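Local coordinates for putative iron-regulated protein A (Parabacteroides distasonis ATCC 8503, PDB 4ECG), which binds calcium ions and, as an imelysin-like member of the peptidase M75 family, is possibly a metalloendopeptidase, at residues K336-D339 and A340-I344; Y346-R349 and N350-D354; T325-S328 and L329-Q333. All coordinates share one frame; numbering follows the deposited sequence.

Contact 1. Residues K336-D339 and A340-I344; sequences KTID and AINAI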
loop_
_atom_site.group_PDB
_atom_site.type_symbol
_atom_site.label_atom_id
_atom_site.label_comp_id
_atom_site.label_asym_id
_atom_site.label_seq_id
_atom_site.Cartn_x
_atom_site.Cartn_y
_atom_site.Cartn_z
ATOM N N LYS A 336 3.930 -2.030 -18.350
ATOM C CA LYS A 336 2.835 -1.309 -19.033
ATOM C C LYS A 336 1.890 -0.637 -18.006
ATOM O O LYS A 336 1.367 0.441 -18.223
ATOM C CB LYS A 336 2.069 -2.319 -19.870
ATOM C CG LYS A 336 1.407 -1.822 -21.140
ATOM C CD LYS A 336 0.950 -3.038 -21.967
ATOM C CE LYS A 336 -0.435 -2.846 -22.582
ATOM N NZ LYS A 336 -0.957 -4.071 -23.254
ATOM N N THR A 337 1.726 -1.263 -16.854
ATOM C CA THR A 337 0.767 -0.793 -15.862
ATOM C C THR A 337 1.348 0.409 -15.145
ATOM O O THR A 337 0.647 1.386 -14.963
ATOM C CB THR A 337 0.359 -1.922 -14.873
ATOM O OG1 THR A 337 -0.085 -3.066 -15.632
ATOM C CG2 THR A 337 -0.731 -1.445 -13.878
ATOM N N ILE A 338 2.631 0.331 -14.772
ATOM C CA ILE A 338 3.379 1.438 -14.169
ATOM C C ILE A 338 3.467 2.602 -15.146
ATOM O O ILE A 338 3.257 3.745 -14.784
ATOM C CB ILE A 338 4.815 1.000 -13.758
ATOM C CG1 ILE A 338 4.775 -0.006 -12.621
ATOM C CG2 ILE A 338 5.693 2.173 -13.320
ATOM C CD1 ILE A 338 6.078 -0.831 -12.451
ATOM N N ASP A 339 3.826 2.323 -16.388
ATOM C CA ASP A 339 3.927 3.402 -17.371
ATOM C C ASP A 339 2.557 4.110 -17.555
ATOM O O ASP A 339 2.521 5.336 -17.701
ATOM C CB ASP A 339 4.481 2.895 -18.732
ATOM C CG ASP A 339 5.992 2.468 -18.669
ATOM O OD1 ASP A 339 6.723 2.585 -17.652
ATOM O OD2 ASP A 339 6.455 1.985 -19.685
ATOM N N ALA A 340 1.448 3.342 -17.557
ATOM C CA ALA A 340 0.094 3.885 -17.748
ATOM C C ALA A 340 -0.295 4.744 -16.531
ATOM O O ALA A 340 -0.817 5.811 -16.679
ATOM C CB ALA A 340 -0.915 2.769 -17.960
ATOM N N ILE A 341 0.034 4.288 -15.335
ATOM C CA ILE A 341 -0.246 5.069 -14.157
ATOM C C ILE A 341 0.523 6.380 -14.253
ATOM O O ILE A 341 -0.105 7.404 -14.113
ATOM C CB ILE A 341 0.046 4.337 -12.834
ATOM C CG1 ILE A 341 -0.912 3.151 -12.661
ATOM C CG2 ILE A 341 -0.070 5.320 -11.688
ATOM C CD1 ILE A 341 -0.529 2.075 -11.646
ATOM N N ASN A 342 1.835 6.340 -14.559
ATOM C CA ASN A 342 2.681 7.541 -14.672
ATOM C C ASN A 342 2.248 8.545 -15.768
ATOM O O ASN A 342 2.547 9.717 -15.676
ATOM C CB ASN A 342 4.164 7.178 -14.919
ATOM C CG ASN A 342 4.857 6.531 -13.723
ATOM O OD1 ASN A 342 4.401 6.623 -12.601
ATOM N ND2 ASN A 342 5.971 5.845 -13.990
ATOM N N ALA A 343 1.567 8.082 -16.805
ATOM C CA ALA A 343 1.149 8.944 -17.901
ATOM C C ALA A 343 -0.121 9.733 -17.538
ATOM O O ALA A 343 -0.449 10.721 -18.227
ATOM C CB ALA A 343 0.938 8.128 -19.202
ATOM N N ILE A 344 -0.851 9.301 -16.503
ATOM C CA ILE A 344 -2.040 10.075 -16.028
ATOM C C ILE A 344 -1.599 11.450 -15.577
ATOM O O ILE A 344 -0.547 11.619 -14.940
ATOM C CB ILE A 344 -2.868 9.406 -14.889
ATOM C CG1 ILE A 344 -3.449 8.061 -15.377
ATOM C CG2 ILE A 344 -4.013 10.321 -14.442
ATOM C CD1 ILE A 344 -3.875 7.105 -14.303
HETATM O O HOH W 1 6.541 5.472 -16.712
#
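The amide of Asn342 lies over the carbonyl end of Ile338, one turn back on the same helix: Ile338 O sits beneath one face, 3.4 Å from Asn342 CG. On that same side, but nearer the nitrogen, the branch methyl Ile338 CG2 comes within 3.7 Å of Asn342 ND2. The two side chains run alongside each other and point the same way. The other flat group, the carboxylate of Asp339, joins the amide through a water, which donates to Asp339 OD1 at 3.0 Å and accepts from Asn342 ND2 at 2.8 Å. Both side chains place CG anti to the carbonyl carbon (chi1 -69° in each), leaning back along the helix on its exposed side, with the water lodged between their ends.

This is the C-terminal end of helix 324-343, in the mainly helical imelysin fold. The i to i+4 backbone bonds hold as far as Asn342 N to Ile338 O, which is nearly straight; the next, Ala343 N to Asp339 O, is weak, and Ile344 lies in the following loop. On the buried side Thr337 and Ile341 meet, with Thr337 CG2 and Ile341 CD1 4.2 Å apart; Ile341 CG1 also rests on Thr337 O at 3.3 Å. Thr337 OG1 turns back beside its own backbone nitrogen to bond Gln333 O. Ile338 and Ile341 both pack on Ile292 of helix 284-300, while Thr337 meets Cys365 and Leu368, and Ala340 meets Ala361, of helix 355-377.

Contact 2. Residues Y346-R349 and N350-D354; sequences YPFR and NNLGD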
loop_
_atom_site.group_PDB
_atom_site.type_symbol
_atom_site.label_atom_id
_atom_site.label_comp_id
_atom_site.label_asym_id
_atom_site.label_seq_id
_atom_site.Cartn_x
_atom_site.Cartn_y
_atom_site.Cartn_z
ATOM N N TYR A 346 -1.028 14.826 -13.713
ATOM C CA TYR A 346 -0.729 15.118 -12.326
ATOM C C TYR A 346 -1.163 16.507 -11.967
ATOM O O TYR A 346 -0.964 17.452 -12.748
ATOM C CB TYR A 346 0.788 15.014 -12.092
ATOM C CG TYR A 346 1.250 15.528 -10.732
ATOM C CD1 TYR A 346 1.298 14.691 -9.634
ATOM C CD2 TYR A 346 1.623 16.864 -10.557
ATOM C CE1 TYR A 346 1.739 15.169 -8.399
ATOM C CE2 TYR A 346 2.055 17.344 -9.327
ATOM C CZ TYR A 346 2.109 16.492 -8.265
ATOM O OH TYR A 346 2.546 16.938 -7.082
ATOM N N PRO A 347 -1.723 16.672 -10.767
ATOM C CA PRO A 347 -2.065 15.629 -9.818
ATOM C C PRO A 347 -3.373 14.984 -10.265
ATOM O O PRO A 347 -4.123 15.619 -10.992
ATOM C CB PRO A 347 -2.278 16.419 -8.545
ATOM C CG PRO A 347 -2.934 17.690 -9.024
ATOM C CD PRO A 347 -2.268 17.979 -10.354
ATOM N N PHE A 348 -3.664 13.767 -9.808
ATOM C CA PHE A 348 -4.919 13.012 -10.183
ATOM C C PHE A 348 -6.154 13.779 -9.795
ATOM O O PHE A 348 -7.129 13.799 -10.518
ATOM C CB PHE A 348 -4.950 11.703 -9.424
ATOM C CG PHE A 348 -6.018 10.715 -9.859
ATOM C CD1 PHE A 348 -6.351 10.534 -11.200
ATOM C CD2 PHE A 348 -6.620 9.903 -8.916
ATOM C CE1 PHE A 348 -7.274 9.584 -11.566
ATOM C CE2 PHE A 348 -7.550 8.947 -9.269
ATOM C CZ PHE A 348 -7.874 8.786 -10.597
ATOM N N ARG A 349 -6.134 14.418 -8.640
ATOM C CA ARG A 349 -7.321 15.227 -8.278
ATOM C C ARG A 349 -7.739 16.322 -9.219
ATOM O O ARG A 349 -8.868 16.789 -9.082
ATOM C CB ARG A 349 -7.260 15.768 -6.837
ATOM C CG ARG A 349 -6.132 16.721 -6.536
ATOM C CD ARG A 349 -6.427 18.124 -6.930
ATOM N NE ARG A 349 -7.095 18.870 -5.901
ATOM C CZ ARG A 349 -8.317 19.387 -5.996
ATOM N NH1 ARG A 349 -9.094 19.176 -7.047
ATOM N NH2 ARG A 349 -8.752 20.155 -5.011
ATOM N N ASN A 350 -6.857 16.776 -10.117
ATOM C CA ASN A 350 -7.237 17.755 -11.137
ATOM C C ASN A 350 -7.358 17.183 -12.508
ATOM O O ASN A 350 -7.545 17.905 -13.467
ATOM C CB ASN A 350 -6.232 18.925 -11.162
ATOM C CG ASN A 350 -6.404 19.856 -9.992
ATOM O OD1 ASN A 350 -7.496 20.007 -9.467
ATOM N ND2 ASN A 350 -5.329 20.467 -9.561
ATOM N N ASN A 351 -7.258 15.877 -12.639
ATOM C CA ASN A 351 -7.245 15.252 -13.948
ATOM C C ASN A 351 -8.139 14.034 -13.985
ATOM O O ASN A 351 -7.872 13.064 -14.716
ATOM C CB ASN A 351 -5.783 14.862 -14.284
ATOM C CG ASN A 351 -4.905 16.076 -14.578
ATOM O OD1 ASN A 351 -4.928 16.593 -15.692
ATOM N ND2 ASN A 351 -4.143 16.548 -13.572
ATOM N N LEU A 352 -9.190 14.058 -13.184
ATOM C CA LEU A 352 -10.134 12.942 -13.163
ATOM C C LEU A 352 -10.861 12.829 -14.503
ATOM O O LEU A 352 -11.338 11.771 -14.845
ATOM C CB LEU A 352 -11.131 13.056 -12.006
ATOM C CG LEU A 352 -10.478 12.983 -10.626
ATOM C CD1 LEU A 352 -11.467 13.488 -9.591
ATOM C CD2 LEU A 352 -9.905 11.607 -10.255
ATOM N N GLY A 353 -10.857 13.891 -15.294
ATOM C CA GLY A 353 -11.361 13.825 -16.659
ATOM C C GLY A 353 -10.323 13.537 -17.736
ATOM O O GLY A 353 -10.584 13.813 -18.903
ATOM N N ASP A 354 -9.166 12.986 -17.363
ATOM C CA ASP A 354 -8.106 12.641 -18.325
ATOM C C ASP A 354 -8.335 11.256 -18.948
ATOM O O ASP A 354 -7.514 10.375 -18.815
ATOM C CB ASP A 354 -6.726 12.717 -17.632
ATOM C CG ASP A 354 -5.559 12.609 -18.613
ATOM O OD1 ASP A 354 -5.766 12.886 -19.794
ATOM O OD2 ASP A 354 -4.430 12.232 -18.218
HETATM O O HOH W 2 -10.078 16.376 -11.511
#
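Pro347 O accepts the backbone N-H of Asn350 and Phe348 O that of Asn351, two successive i to i+3 bonds that wind the chain into a short 3-10 turn after the cis peptide bond preceding Pro347; a type I beta turn from Asn351 to Asp354 follows. The side chain of Asn351 tightens this turn. Its ND2 gives Pro347 O a nearly straight bond of 2.7 Å, with the oxygen close to the amide plane. Asn350 N, at 3.1 Å from Pro347 O, arrives from the opposite face of the carbonyl, and the oxygen is thus gripped from two sides. Beyond, Leu352 CD2 sits over the centre of the Phe348 ring, 3.5 Å from the centroid and 12° off the normal, a CH-pi contact in which the methyl meets the face squarely. A water ties the next step, donating to Arg349 O at 2.7 Å and accepting from Leu352 N at 3.0 Å.

Arg349 holds CG in the crowded position between its backbone N and carbonyl carbon (chi1 63°) and bends again at chi2 and chi3, which folds its chain alongside Asn350 and brings CD to 3.3 Å from Asn350 OD1. NE forms a salt bridge with Asp158 and NH1 bonds Ala265 O. A leucine in its place would probably leave the Asp158 carboxylate without its charged mate and Ala265 O without this donor. The loop links helix 324-343 to helix 355-377: Phe348 packs on Ile251 and Val255, and Leu352 on Trp258, of helix 239-259, while Arg349 reaches the tight turn between strands 156-157 and 160-161.

Contact 3. Residues T325-S328 and L329-Q333; sequences TLDS and LMVVQ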
loop_
_atom_site.group_PDB
_atom_site.type_symbol
_atom_site.label_atom_id
_atom_site.label_comp_id
_atom_site.label_asym_id
_atom_site.label_seq_id
_atom_site.Cartn_x
_atom_site.Cartn_y
_atom_site.Cartn_z
ATOM N N THR A 325 6.445 -17.668 -22.402
ATOM C CA THR A 325 5.543 -16.696 -22.997
ATOM C C THR A 325 4.726 -15.994 -21.904
ATOM O O THR A 325 4.588 -14.794 -21.913
ATOM C CB THR A 325 4.619 -17.354 -24.055
ATOM O OG1 THR A 325 5.423 -18.031 -25.022
ATOM C CG2 THR A 325 3.766 -16.331 -24.792
ATOM N N LEU A 326 4.194 -16.750 -20.958
ATOM C CA LEU A 326 3.445 -16.192 -19.854
ATOM C C LEU A 326 4.352 -15.260 -19.066
ATOM O O LEU A 326 3.941 -14.161 -18.728
ATOM C CB LEU A 326 2.890 -17.301 -18.940
ATOM C CG LEU A 326 2.386 -16.896 -17.563
ATOM C CD1 LEU A 326 1.237 -15.916 -17.658
ATOM C CD2 LEU A 326 1.955 -18.170 -16.843
ATOM N N ASP A 327 5.576 -15.679 -18.769
ATOM C CA ASP A 327 6.498 -14.801 -18.025
ATOM C C ASP A 327 6.787 -13.503 -18.807
ATOM O O ASP A 327 6.800 -12.378 -18.270
ATOM C CB ASP A 327 7.829 -15.493 -17.728
ATOM C CG ASP A 327 8.864 -14.516 -17.211
ATOM O OD1 ASP A 327 8.623 -13.966 -16.127
ATOM O OD2 ASP A 327 9.881 -14.263 -17.884
ATOM N N SER A 328 7.044 -13.682 -20.089
ATOM C CA SER A 328 7.358 -12.569 -20.940
ATOM C C SER A 328 6.151 -11.639 -20.983
ATOM O O SER A 328 6.321 -10.432 -20.918
ATOM C CB SER A 328 7.729 -13.100 -22.302
ATOM O OG SER A 328 8.043 -12.036 -23.127
ATOM N N LEU A 329 4.936 -12.190 -21.011
ATOM C CA LEU A 329 3.742 -11.331 -21.011
ATOM C C LEU A 329 3.561 -10.537 -19.668
ATOM O O LEU A 329 3.006 -9.423 -19.667
ATOM C CB LEU A 329 2.490 -12.149 -21.334
ATOM C CG LEU A 329 2.182 -12.474 -22.787
ATOM C CD1 LEU A 329 1.000 -13.441 -22.757
ATOM C CD2 LEU A 329 1.880 -11.235 -23.675
HETATM N N MSE A 330 4.017 -11.135 -18.560
HETATM C CA MSE A 330 4.017 -10.550 -17.234
HETATM C C MSE A 330 5.051 -9.479 -17.066
HETATM O O MSE A 330 4.777 -8.448 -16.426
HETATM C CB MSE A 330 4.289 -11.598 -16.152
HETATM C CG MSE A 330 3.080 -12.485 -15.779
HETATM SE SE MSE A 330 1.724 -11.591 -14.764
HETATM C CE MSE A 330 2.787 -10.483 -13.596
ATOM N N VAL A 331 6.245 -9.730 -17.591
ATOM C CA VAL A 331 7.287 -8.709 -17.605
ATOM C C VAL A 331 6.742 -7.438 -18.297
ATOM O O VAL A 331 6.786 -6.370 -17.719
ATOM C CB VAL A 331 8.583 -9.243 -18.289
ATOM C CG1 VAL A 331 9.583 -8.106 -18.558
ATOM C CG2 VAL A 331 9.172 -10.366 -17.436
ATOM N N VAL A 332 6.188 -7.587 -19.506
ATOM C CA VAL A 332 5.631 -6.475 -20.285
ATOM C C VAL A 332 4.514 -5.793 -19.484
ATOM O O VAL A 332 4.468 -4.579 -19.365
ATOM C CB VAL A 332 5.127 -6.965 -21.692
ATOM C CG1 VAL A 332 4.123 -5.992 -22.328
ATOM C CG2 VAL A 332 6.315 -7.254 -22.658
ATOM N N GLN A 333 3.654 -6.571 -18.861
ATOM C CA GLN A 333 2.452 -6.029 -18.257
ATOM C C GLN A 333 2.728 -5.241 -16.989
ATOM O O GLN A 333 2.041 -4.252 -16.740
ATOM C CB GLN A 333 1.443 -7.149 -17.952
ATOM C CG GLN A 333 0.038 -6.678 -17.725
ATOM C CD GLN A 333 -0.578 -5.975 -18.922
ATOM O OE1 GLN A 333 -0.481 -6.438 -20.049
ATOM N NE2 GLN A 333 -1.259 -4.850 -18.666
#
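Residues 325-328 and 329-333 form consecutive turns of one alpha-helix, the N-terminal half of helix 324-343, with four i to i+4 bonds running from Leu329 N to Thr325 O (2.8 Å) through to Val332 N to Ser328 O. In this helical imelysin fold the segment is enclosed on several sides. The bond from Val331 N to Asp327 O, also 2.8 Å, lies nearly along the C=O axis.

On the buried side, Leu326 and Met330, the latter present as selenomethionine, pack one turn apart: the methyl Leu326 CD1 approaches Met330 CG at 4.3 Å. The Met330 chain then bends at both chi2 and chi3 and carries its selenium-bearing end away from Leu326, where it packs on Leu368 and Leu372 of helix 355-377 and Tyr299 of helix 284-300. Along another line of the helix, Thr325 CG2 and Leu329 CD1 come within 4.5 Å, a looser apolar touch.

The buried acid Asp327 has CG anti to the backbone N (chi1 169°), which turns the carboxylate along the helix, obliquely across Val331. One oxygen, OD1, is hydrogen-bonded to both His316 ND1 and Tyr299 OH; the two partners hold that oxygen and would probably favour the charged form. An aliphatic branch lies alongside: Val331 CG2 is 3.9 Å from Asp327 OD1 and 4.0 Å from Asp327 OD2, and the same methyl presses closest on the backbone, with Val331 CG2 to Asp327 O at 3.2 Å.

Overall arrangement
Contacts 3 and 1 follow each other along helix 324-343, and contact 2 occupies the loop that leads on to helix 355-377. All three are partly buried, with an inner side against other helices and an exposed outer side: Lys336, Asp339 and Asn342 in contact 1, Tyr346 and Asn350 in contact 2, Ser328 and Val332 in contact 3. The helical contacts share helices 284-300 and 355-377, yet contact 3 buries its acid among hydrogen-bonding side chains, whereas that of contact 1 is bridged by water. Contact 2 exchanges alpha-helical bonding for 3-10 and beta turns and an aromatic face, and leans on helix 239-259. Contacts 1 and 2 touch where Asp354 approaches Ile344.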